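Long-range contact in NANS (YJHS), A 9-O-acetyl N-acetylneuraminic acid esterase (Escherichia coli O157:H7 EDL933, PDB 3PT5), which probably removes the 9-O-acetyl group from 9-O-acetyl-N-acetylneuraminate, allowing the bacterium to grow on this host sialic acid: residues 33-46 and 78-91. Numbering follows the deposited sequence.
Sequences MAYGEGLPLPDRED and HCPHDVQDMQSYHH
Two irregular loops of the SGNH-hydrolase domain, 33-46 and 78-91, pack through a Met-aromatic contact between M86 and Y35. The flexible, unbranched methionine suits this place: bends at chi2 (-58°) and chi3 (-75°) bring its CE over one ring face, 3.7 Å from the ring centroid of Y35, a CH-pi contact. The phenol of Y35 adds a polar tether, its OH donating to OE1 of Q84 at 2.7 Å, with ring and amide planes 55° apart. M33 crosses M86 at about a right angle, and the packing is tight where M33 CE meets M86 CG at 3.4 Å. Small A34 fits its CB against C79 SG (3.9 Å) and P80, while one water joins its N to D82 OD2; the D82 carboxylate has its strongest polar partner at C130. Farther along, the compact, puckered ring of P40 sets its CB over the face of the H78 imidazole, 3.6 Å from its centroid; a second water links H78 ND1 to D46 O, and H78 NE2 is held by Y101 O. L39 packs its CD1 on H91 CB at 3.6 Å. The loops follow strands 20-28 and 73-75; strand 122-130 backs M33, P80 and D82, helix 315-335 meets Y35 and salt-bridges D46 OD2 through R319, and H109 of helix 107-114 hydrogen-bonds D46 OD1.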
ATOM      1  N   MET A  33       0.424  -3.387  -1.251  1.00 10.60           N
ATOM      2  CA  MET A  33      -1.012  -3.598  -1.385  1.00  9.16           C
ATOM      3  C   MET A  33      -1.420  -5.013  -1.002  1.00  9.08           C
ATOM      4  O   MET A  33      -0.679  -5.726  -0.351  1.00  9.52           O
ATOM      5  CB  MET A  33      -1.437  -3.271  -2.818  1.00  9.39           C
ATOM      6  CG  MET A  33      -0.615  -3.940  -3.897  1.00  9.50           C
ATOM      7  SD  MET A  33      -1.304  -3.657  -5.541  1.00 11.03           S
ATOM      8  CE  MET A  33      -2.832  -4.611  -5.441  1.00 11.69           C
ATOM      9  N   ALA A  34      -2.619  -5.428  -1.411  1.00  8.65           N
ATOM     10  CA  ALA A  34      -3.178  -6.648  -0.912  1.00  9.11           C
ATOM     11  C   ALA A  34      -2.661  -7.865  -1.679  1.00  9.41           C
ATOM     12  O   ALA A  34      -3.280  -8.328  -2.622  1.00  9.17           O
ATOM     13  CB  ALA A  34      -4.725  -6.560  -0.996  1.00  9.62           C
ATOM     14  N   TYR A  35      -1.501  -8.366  -1.266  1.00  8.13           N
ATOM     15  CA  TYR A  35      -0.951  -9.604  -1.789  1.00  7.85           C
ATOM     16  C   TYR A  35      -0.804 -10.672  -0.711  1.00  8.17           C
ATOM     17  O   TYR A  35      -0.285 -11.719  -0.973  1.00  9.22           O
ATOM     18  CB  TYR A  35       0.351  -9.356  -2.525  1.00  9.57           C
ATOM     19  CG  TYR A  35       0.149  -9.068  -4.009  1.00  7.03           C
ATOM     20  CD1 TYR A  35      -0.365  -7.836  -4.429  1.00  7.12           C
ATOM     21  CD2 TYR A  35       0.444 -10.027  -4.988  1.00  6.85           C
ATOM     22  CE1 TYR A  35      -0.518  -7.549  -5.760  1.00  8.92           C
ATOM     23  CE2 TYR A  35       0.279  -9.744  -6.337  1.00 10.33           C
ATOM     24  CZ  TYR A  35      -0.213  -8.501  -6.710  1.00 10.20           C
ATOM     25  OH  TYR A  35      -0.362  -8.244  -8.080  1.00 13.40           O
ATOM     26  N   GLY A  36      -1.320 -10.419   0.495  1.00  7.89           N
ATOM     27  CA  GLY A  36      -1.408 -11.489   1.498  1.00  7.98           C
ATOM     28  C   GLY A  36      -2.429 -12.533   1.094  1.00  8.41           C
ATOM     29  O   GLY A  36      -3.591 -12.195   0.818  1.00  8.64           O
ATOM     30  N   GLU A  37      -2.002 -13.801   1.054  1.00  8.08           N
ATOM     31  CA  GLU A  37      -2.887 -14.890   0.577  1.00  7.93           C
ATOM     32  C   GLU A  37      -3.675 -15.613   1.667  1.00  8.48           C
ATOM     33  O   GLU A  37      -4.603 -16.374   1.350  1.00  8.29           O
ATOM     34  CB  GLU A  37      -2.100 -15.889  -0.278  1.00  7.94           C
ATOM     35  CG  GLU A  37      -1.790 -15.367  -1.653  1.00  6.96           C
ATOM     36  CD  GLU A  37      -0.861 -16.281  -2.432  1.00  8.61           C
ATOM     37  OE1 GLU A  37      -0.382 -17.334  -1.906  1.00 11.01           O
ATOM     38  OE2 GLU A  37      -0.626 -15.961  -3.598  1.00 11.19           O
ATOM     39  N   GLY A  38      -3.319 -15.419   2.943  1.00  7.70           N
ATOM     40  CA  GLY A  38      -4.086 -15.993   4.017  1.00  9.04           C
ATOM     41  C   GLY A  38      -5.443 -15.304   4.168  1.00  9.72           C
ATOM     42  O   GLY A  38      -5.612 -14.135   3.812  1.00  8.81           O
ATOM     43  N   LEU A  39      -6.378 -16.052   4.743  1.00  9.71           N
ATOM     44  CA  LEU A  39      -7.784 -15.657   4.857  1.00  9.81           C
ATOM     45  C   LEU A  39      -7.999 -14.298   5.556  1.00  9.64           C
ATOM     46  O   LEU A  39      -7.399 -14.047   6.586  1.00  9.76           O
ATOM     47  CB  LEU A  39      -8.508 -16.751   5.649  1.00 10.15           C
ATOM     48  CG  LEU A  39     -10.040 -16.749   5.615  1.00 12.88           C
ATOM     49  CD1 LEU A  39     -10.581 -16.948   4.176  1.00 14.43           C
ATOM     50  CD2 LEU A  39     -10.528 -17.841   6.538  1.00 15.16           C
ATOM     51  N   PRO A  40      -8.858 -13.415   4.981  1.00  9.98           N
ATOM     52  CA  PRO A  40      -9.246 -12.193   5.703  1.00 10.56           C
ATOM     53  C   PRO A  40     -10.026 -12.522   6.965  1.00 12.04           C
ATOM     54  O   PRO A  40     -10.700 -13.554   7.023  1.00 11.90           O
ATOM     55  CB  PRO A  40     -10.184 -11.473   4.708  1.00 10.80           C
ATOM     56  CG  PRO A  40      -9.878 -12.125   3.346  1.00 10.99           C
ATOM     57  CD  PRO A  40      -9.596 -13.546   3.716  1.00 10.39           C
ATOM     58  N   LEU A  41      -9.938 -11.651   7.968  1.00 12.25           N
ATOM     59  CA  LEU A  41     -10.574 -11.925   9.243  1.00 12.99           C
ATOM     60  C   LEU A  41     -11.438 -10.715   9.574  1.00 13.33           C
ATOM     61  O   LEU A  41     -11.078  -9.924  10.443  1.00 13.11           O
ATOM     62  CB  LEU A  41      -9.511 -12.153  10.341  1.00 12.89           C
ATOM     63  CG  LEU A  41      -8.581 -13.350  10.151  1.00 13.44           C
ATOM     64  CD1 LEU A  41      -7.444 -13.366  11.162  1.00 15.43           C
ATOM     65  CD2 LEU A  41      -9.416 -14.605  10.234  1.00 13.50           C
ATOM     66  N   PRO A  42     -12.564 -10.543   8.857  1.00 14.43           N
ATOM     67  CA  PRO A  42     -13.317  -9.286   8.944  1.00 15.59           C
ATOM     68  C   PRO A  42     -13.993  -9.020  10.287  1.00 16.76           C
ATOM     69  O   PRO A  42     -14.411  -7.897  10.535  1.00 16.21           O
ATOM     70  CB  PRO A  42     -14.373  -9.423   7.848  1.00 15.76           C
ATOM     71  CG  PRO A  42     -14.516 -10.871   7.620  1.00 15.37           C
ATOM     72  CD  PRO A  42     -13.170 -11.475   7.886  1.00 13.88           C
ATOM     73  N   ASP A  43     -14.102 -10.027  11.141  1.00 18.71           N
ATOM     74  CA  ASP A  43     -14.682  -9.805  12.473  1.00 20.25           C
ATOM     75  C   ASP A  43     -13.625  -9.394  13.508  1.00 20.63           C
ATOM     76  O   ASP A  43     -13.949  -9.027  14.648  1.00 21.96           O
ATOM     77  CB  ASP A  43     -15.421 -11.068  12.944  1.00 21.21           C
ATOM     78  CG  ASP A  43     -16.733 -11.297  12.200  1.00 24.59           C
ATOM     79  OD1 ASP A  43     -17.356 -10.309  11.755  1.00 29.27           O
ATOM     80  OD2 ASP A  43     -17.145 -12.470  12.052  1.00 30.10           O
ATOM     81  N   ARG A  44     -12.358  -9.479  13.129  1.00 20.42           N
ATOM     82  CA  ARG A  44     -11.281  -9.306  14.082  1.00 20.43           C
ATOM     83  C   ARG A  44     -10.306  -8.272  13.570  1.00 19.58           C
ATOM     84  O   ARG A  44     -10.622  -7.094  13.501  1.00 19.06           O
ATOM     85  CB  ARG A  44     -10.557 -10.644  14.318  1.00 20.98           C
ATOM     86  CG  ARG A  44     -11.351 -11.725  15.065  1.00 22.55           C
ATOM     87  CD  ARG A  44     -10.790 -13.121  14.740  1.00 26.12           C
ATOM     88  NE  ARG A  44     -11.369 -14.177  15.584  1.00 26.84           N
ATOM     89  CZ  ARG A  44     -12.547 -14.765  15.361  1.00 27.81           C
ATOM     90  NH1 ARG A  44     -13.297 -14.404  14.323  1.00 29.65           N
ATOM     91  NH2 ARG A  44     -12.985 -15.720  16.180  1.00 26.65           N
ATOM     92  N   GLU A  45      -9.126  -8.746  13.192  1.00 18.96           N
ATOM     93  CA  GLU A  45      -8.001  -7.908  12.827  1.00 19.48           C
ATOM     94  C   GLU A  45      -8.260  -7.166  11.517  1.00 17.57           C
ATOM     95  O   GLU A  45      -7.670  -6.112  11.279  1.00 17.48           O
ATOM     96  CB  GLU A  45      -6.727  -8.765  12.768  1.00 20.70           C
ATOM     97  CG  GLU A  45      -6.512  -9.699  14.019  1.00 25.76           C
ATOM     98  CD  GLU A  45      -7.241 -11.052  13.958  1.00 30.17           C
ATOM     99  OE1 GLU A  45      -8.354 -11.135  13.394  1.00 34.99           O
ATOM    100  OE2 GLU A  45      -6.714 -12.061  14.492  1.00 33.72           O
ATOM    101  N   ASP A  46      -9.149  -7.697  10.670  1.00 15.68           N
ATOM    102  CA  ASP A  46      -9.491  -6.991   9.413  1.00 13.56           C
ATOM    103  C   ASP A  46     -10.845  -6.293   9.424  1.00 13.07           C
ATOM    104  O   ASP A  46     -11.384  -6.001   8.365  1.00 13.11           O
ATOM    105  CB  ASP A  46      -9.420  -7.891   8.169  1.00 13.51           C
ATOM    106  CG  ASP A  46      -8.106  -8.639   8.050  1.00 14.02           C
ATOM    107  OD1 ASP A  46      -7.080  -8.186   8.607  1.00 16.97           O
ATOM    108  OD2 ASP A  46      -8.101  -9.697   7.404  1.00 13.53           O
ATOM    109  N   HIS A  78      -9.803  -4.710   4.097  1.00 11.31           N
ATOM    110  CA  HIS A  78      -8.547  -5.471   3.943  1.00 10.00           C
ATOM    111  C   HIS A  78      -8.016  -5.546   2.516  1.00 11.17           C
ATOM    112  O   HIS A  78      -6.835  -5.847   2.306  1.00  9.65           O
ATOM    113  CB  HIS A  78      -8.726  -6.873   4.495  1.00 10.78           C
ATOM    114  CG  HIS A  78      -9.747  -7.665   3.745  1.00 11.36           C
ATOM    115  ND1 HIS A  78     -11.091  -7.624   4.067  1.00 12.11           N
ATOM    116  CD2 HIS A  78      -9.637  -8.488   2.674  1.00 12.09           C
ATOM    117  CE1 HIS A  78     -11.760  -8.397   3.223  1.00  9.70           C
ATOM    118  NE2 HIS A  78     -10.908  -8.923   2.362  1.00 10.74           N
ATOM    119  N   CYS A  79      -8.872  -5.248   1.533  1.00 10.69           N
ATOM    120  CA  CYS A  79      -8.466  -5.334   0.129  1.00 11.34           C
ATOM    121  C   CYS A  79      -8.798  -4.032  -0.587  1.00 11.70           C
ATOM    122  O   CYS A  79      -9.890  -3.904  -1.141  1.00 11.51           O
ATOM    123  CB  CYS A  79      -9.146  -6.539  -0.538  1.00 11.16           C
ATOM    124  SG  CYS A  79      -8.406  -6.958  -2.118  1.00 12.95           S
ATOM    125  N   PRO A  80      -7.891  -3.035  -0.518  1.00 11.49           N
ATOM    126  CA  PRO A  80      -8.220  -1.671  -0.936  1.00 11.27           C
ATOM    127  C   PRO A  80      -8.344  -1.437  -2.442  1.00 11.11           C
ATOM    128  O   PRO A  80      -8.067  -2.305  -3.271  1.00 11.59           O
ATOM    129  CB  PRO A  80      -7.019  -0.846  -0.398  1.00 11.84           C
ATOM    130  CG  PRO A  80      -6.436  -1.661   0.708  1.00 11.73           C
ATOM    131  CD  PRO A  80      -6.594  -3.080   0.185  1.00 12.34           C
ATOM    132  N   HIS A  81      -8.730  -0.205  -2.767  1.00 10.60           N
ATOM    133  CA  HIS A  81      -8.980   0.263  -4.106  1.00 11.19           C
ATOM    134  C   HIS A  81      -7.723   0.725  -4.837  1.00 11.10           C
ATOM    135  O   HIS A  81      -7.648   1.815  -5.378  1.00 11.78           O
ATOM    136  CB  HIS A  81     -10.039   1.356  -4.047  1.00 10.51           C
ATOM    137  CG  HIS A  81     -11.443   0.832  -4.007  1.00 11.67           C
ATOM    138  ND1 HIS A  81     -11.855  -0.174  -3.159  1.00 14.16           N
ATOM    139  CD2 HIS A  81     -12.532   1.181  -4.737  1.00  9.90           C
ATOM    140  CE1 HIS A  81     -13.142  -0.419  -3.367  1.00 10.87           C
ATOM    141  NE2 HIS A  81     -13.573   0.399  -4.311  1.00 14.65           N
ATOM    142  N   ASP A  82      -6.720  -0.138  -4.840  1.00 11.34           N
ATOM    143  CA  ASP A  82      -5.506   0.145  -5.603  1.00 10.98           C
ATOM    144  C   ASP A  82      -5.776   0.042  -7.100  1.00 11.31           C
ATOM    145  O   ASP A  82      -6.863  -0.389  -7.516  1.00 11.58           O
ATOM    146  CB  ASP A  82      -4.401  -0.792  -5.117  1.00 11.68           C
ATOM    147  CG  ASP A  82      -3.899  -0.414  -3.690  1.00 14.14           C
ATOM    148  OD1 ASP A  82      -3.321   0.685  -3.552  1.00 15.03           O
ATOM    149  OD2 ASP A  82      -4.074  -1.201  -2.715  1.00 14.91           O
ATOM    150  N   VAL A  83      -4.800   0.442  -7.918  1.00 10.96           N
ATOM    151  CA  VAL A  83      -4.951   0.418  -9.367  1.00 12.16           C
ATOM    152  C   VAL A  83      -5.211  -0.998  -9.855  1.00 11.79           C
ATOM    153  O   VAL A  83      -6.024  -1.221 -10.783  1.00 12.12           O
ATOM    154  CB  VAL A  83      -3.684   0.974 -10.054  1.00 12.05           C
ATOM    155  CG1 VAL A  83      -3.862   1.035 -11.558  1.00 13.59           C
ATOM    156  CG2 VAL A  83      -3.326   2.343  -9.478  1.00 13.21           C
ATOM    157  N   GLN A  84      -4.524  -1.961  -9.244  1.00 11.54           N
ATOM    158  CA  GLN A  84      -4.842  -3.360  -9.478  1.00 11.98           C
ATOM    159  C   GLN A  84      -5.890  -3.892  -8.507  1.00 12.32           C
ATOM    160  O   GLN A  84      -5.732  -3.795  -7.283  1.00 12.43           O
ATOM    161  CB  GLN A  84      -3.590  -4.204  -9.376  1.00 11.43           C
ATOM    162  CG  GLN A  84      -3.816  -5.624  -9.821  1.00 11.17           C
ATOM    163  CD  GLN A  84      -2.623  -6.486  -9.553  1.00 11.67           C
ATOM    164  OE1 GLN A  84      -1.683  -6.064  -8.852  1.00  8.80           O
ATOM    165  NE2 GLN A  84      -2.652  -7.712 -10.062  1.00 14.28           N
ATOM    166  N   ASP A  85      -6.951  -4.481  -9.051  1.00 12.77           N
ATOM    167  CA  ASP A  85      -8.076  -4.959  -8.254  1.00 11.02           C
ATOM    168  C   ASP A  85      -7.876  -6.412  -7.835  1.00 11.18           C
ATOM    169  O   ASP A  85      -7.906  -7.319  -8.682  1.00 11.13           O
ATOM    170  CB  ASP A  85      -9.365  -4.804  -9.099  1.00 11.70           C
ATOM    171  CG  ASP A  85     -10.638  -5.176  -8.348  1.00 12.98           C
ATOM    172  OD1 ASP A  85     -10.582  -5.793  -7.259  1.00 13.47           O
ATOM    173  OD2 ASP A  85     -11.736  -4.867  -8.891  1.00 15.05           O
ATOM    174  N   MET A  86      -7.624  -6.628  -6.536  1.00 10.38           N
ATOM    175  CA  MET A  86      -7.364  -7.975  -6.015  1.00  9.63           C
ATOM    176  C   MET A  86      -8.584  -8.605  -5.338  1.00  9.60           C
ATOM    177  O   MET A  86      -8.484  -9.693  -4.770  1.00 10.19           O
ATOM    178  CB  MET A  86      -6.196  -7.942  -5.001  1.00  9.68           C
ATOM    179  CG  MET A  86      -4.873  -7.354  -5.527  1.00 11.39           C
ATOM    180  SD  MET A  86      -4.213  -8.206  -6.969  1.00 12.27           S
ATOM    181  CE  MET A  86      -3.581  -9.676  -6.164  1.00 11.99           C
ATOM    182  N   GLN A  87      -9.733  -7.932  -5.391  1.00 10.21           N
ATOM    183  CA  GLN A  87     -10.865  -8.286  -4.543  1.00 10.45           C
ATOM    184  C   GLN A  87     -11.523  -9.609  -4.883  1.00 10.27           C
ATOM    185  O   GLN A  87     -12.245 -10.151  -4.056  1.00 11.30           O
ATOM    186  CB  GLN A  87     -11.897  -7.158  -4.514  1.00 10.98           C
ATOM    187  CG  GLN A  87     -11.364  -5.816  -4.013  1.00 11.10           C
ATOM    188  CD  GLN A  87     -12.485  -4.865  -3.823  1.00 13.07           C
ATOM    189  OE1 GLN A  87     -13.438  -4.860  -4.619  1.00 13.03           O
ATOM    190  NE2 GLN A  87     -12.389  -4.017  -2.803  1.00 12.71           N
ATOM    191  N   SER A  88     -11.257 -10.124  -6.083  1.00 10.02           N
ATOM    192  CA  SER A  88     -11.743 -11.445  -6.505  1.00 10.26           C
ATOM    193  C   SER A  88     -10.733 -12.603  -6.351  1.00  9.98           C
ATOM    194  O   SER A  88     -11.039 -13.749  -6.680  1.00 10.24           O
ATOM    195  CB  SER A  88     -12.307 -11.390  -7.940  1.00 11.24           C
ATOM    196  OG  SER A  88     -13.436 -10.518  -8.007  1.00 12.73           O
ATOM    197  N   TYR A  89      -9.545 -12.317  -5.813  1.00  9.42           N
ATOM    198  CA  TYR A  89      -8.597 -13.383  -5.551  1.00  9.69           C
ATOM    199  C   TYR A  89      -8.939 -14.070  -4.229  1.00  9.75           C
ATOM    200  O   TYR A  89      -8.149 -14.000  -3.280  1.00  9.49           O
ATOM    201  CB  TYR A  89      -7.183 -12.820  -5.481  1.00  9.29           C
ATOM    202  CG  TYR A  89      -6.572 -12.518  -6.820  1.00 10.53           C
ATOM    203  CD1 TYR A  89      -6.855 -11.329  -7.478  1.00 12.92           C
ATOM    204  CD2 TYR A  89      -5.683 -13.414  -7.413  1.00 16.85           C
ATOM    205  CE1 TYR A  89      -6.259 -11.014  -8.709  1.00 14.80           C
ATOM    206  CE2 TYR A  89      -5.077 -13.111  -8.635  1.00 13.67           C
ATOM    207  CZ  TYR A  89      -5.396 -11.926  -9.287  1.00 17.12           C
ATOM    208  OH  TYR A  89      -4.810 -11.620 -10.509  1.00 18.44           O
ATOM    209  N   HIS A  90     -10.102 -14.709  -4.150  1.00 10.23           N
ATOM    210  CA  HIS A  90     -10.568 -15.269  -2.889  1.00 11.19           C
ATOM    211  C   HIS A  90      -9.729 -16.432  -2.432  1.00 10.90           C
ATOM    212  O   HIS A  90      -9.236 -17.237  -3.258  1.00 11.30           O
ATOM    213  CB  HIS A  90     -12.020 -15.764  -2.988  1.00 11.10           C
ATOM    214  CG  HIS A  90     -12.964 -14.755  -3.560  1.00 11.35           C
ATOM    215  ND1 HIS A  90     -12.976 -13.429  -3.170  1.00 12.32           N
ATOM    216  CD2 HIS A  90     -13.948 -14.882  -4.484  1.00 13.43           C
ATOM    217  CE1 HIS A  90     -13.910 -12.777  -3.846  1.00 10.98           C
ATOM    218  NE2 HIS A  90     -14.528 -13.646  -4.634  1.00 12.56           N
ATOM    219  N   HIS A  91      -9.601 -16.541  -1.109  1.00 11.18           N
ATOM    220  CA  HIS A  91      -9.037 -17.708  -0.491  1.00 11.26           C
ATOM    221  C   HIS A  91     -10.018 -18.885  -0.677  1.00 12.45           C
ATOM    222  O   HIS A  91     -11.234 -18.695  -0.595  1.00 13.55           O
ATOM    223  CB  HIS A  91      -8.863 -17.411   1.001  1.00 11.35           C
ATOM    224  CG  HIS A  91      -8.064 -18.431   1.715  1.00 10.25           C
ATOM    225  ND1 HIS A  91      -8.605 -19.618   2.157  1.00  9.06           N
ATOM    226  CD2 HIS A  91      -6.755 -18.456   2.068  1.00  9.14           C
ATOM    227  CE1 HIS A  91      -7.673 -20.327   2.768  1.00  9.14           C
ATOM    228  NE2 HIS A  91      -6.537 -19.645   2.726  1.00  9.32           N
TER
HETATM  229  O   HOH W   1      -4.838  -3.825  -2.766  1.00 12.07           O
HETATM  230  O   HOH W   2     -12.376  -5.921   5.918  1.00 18.66           O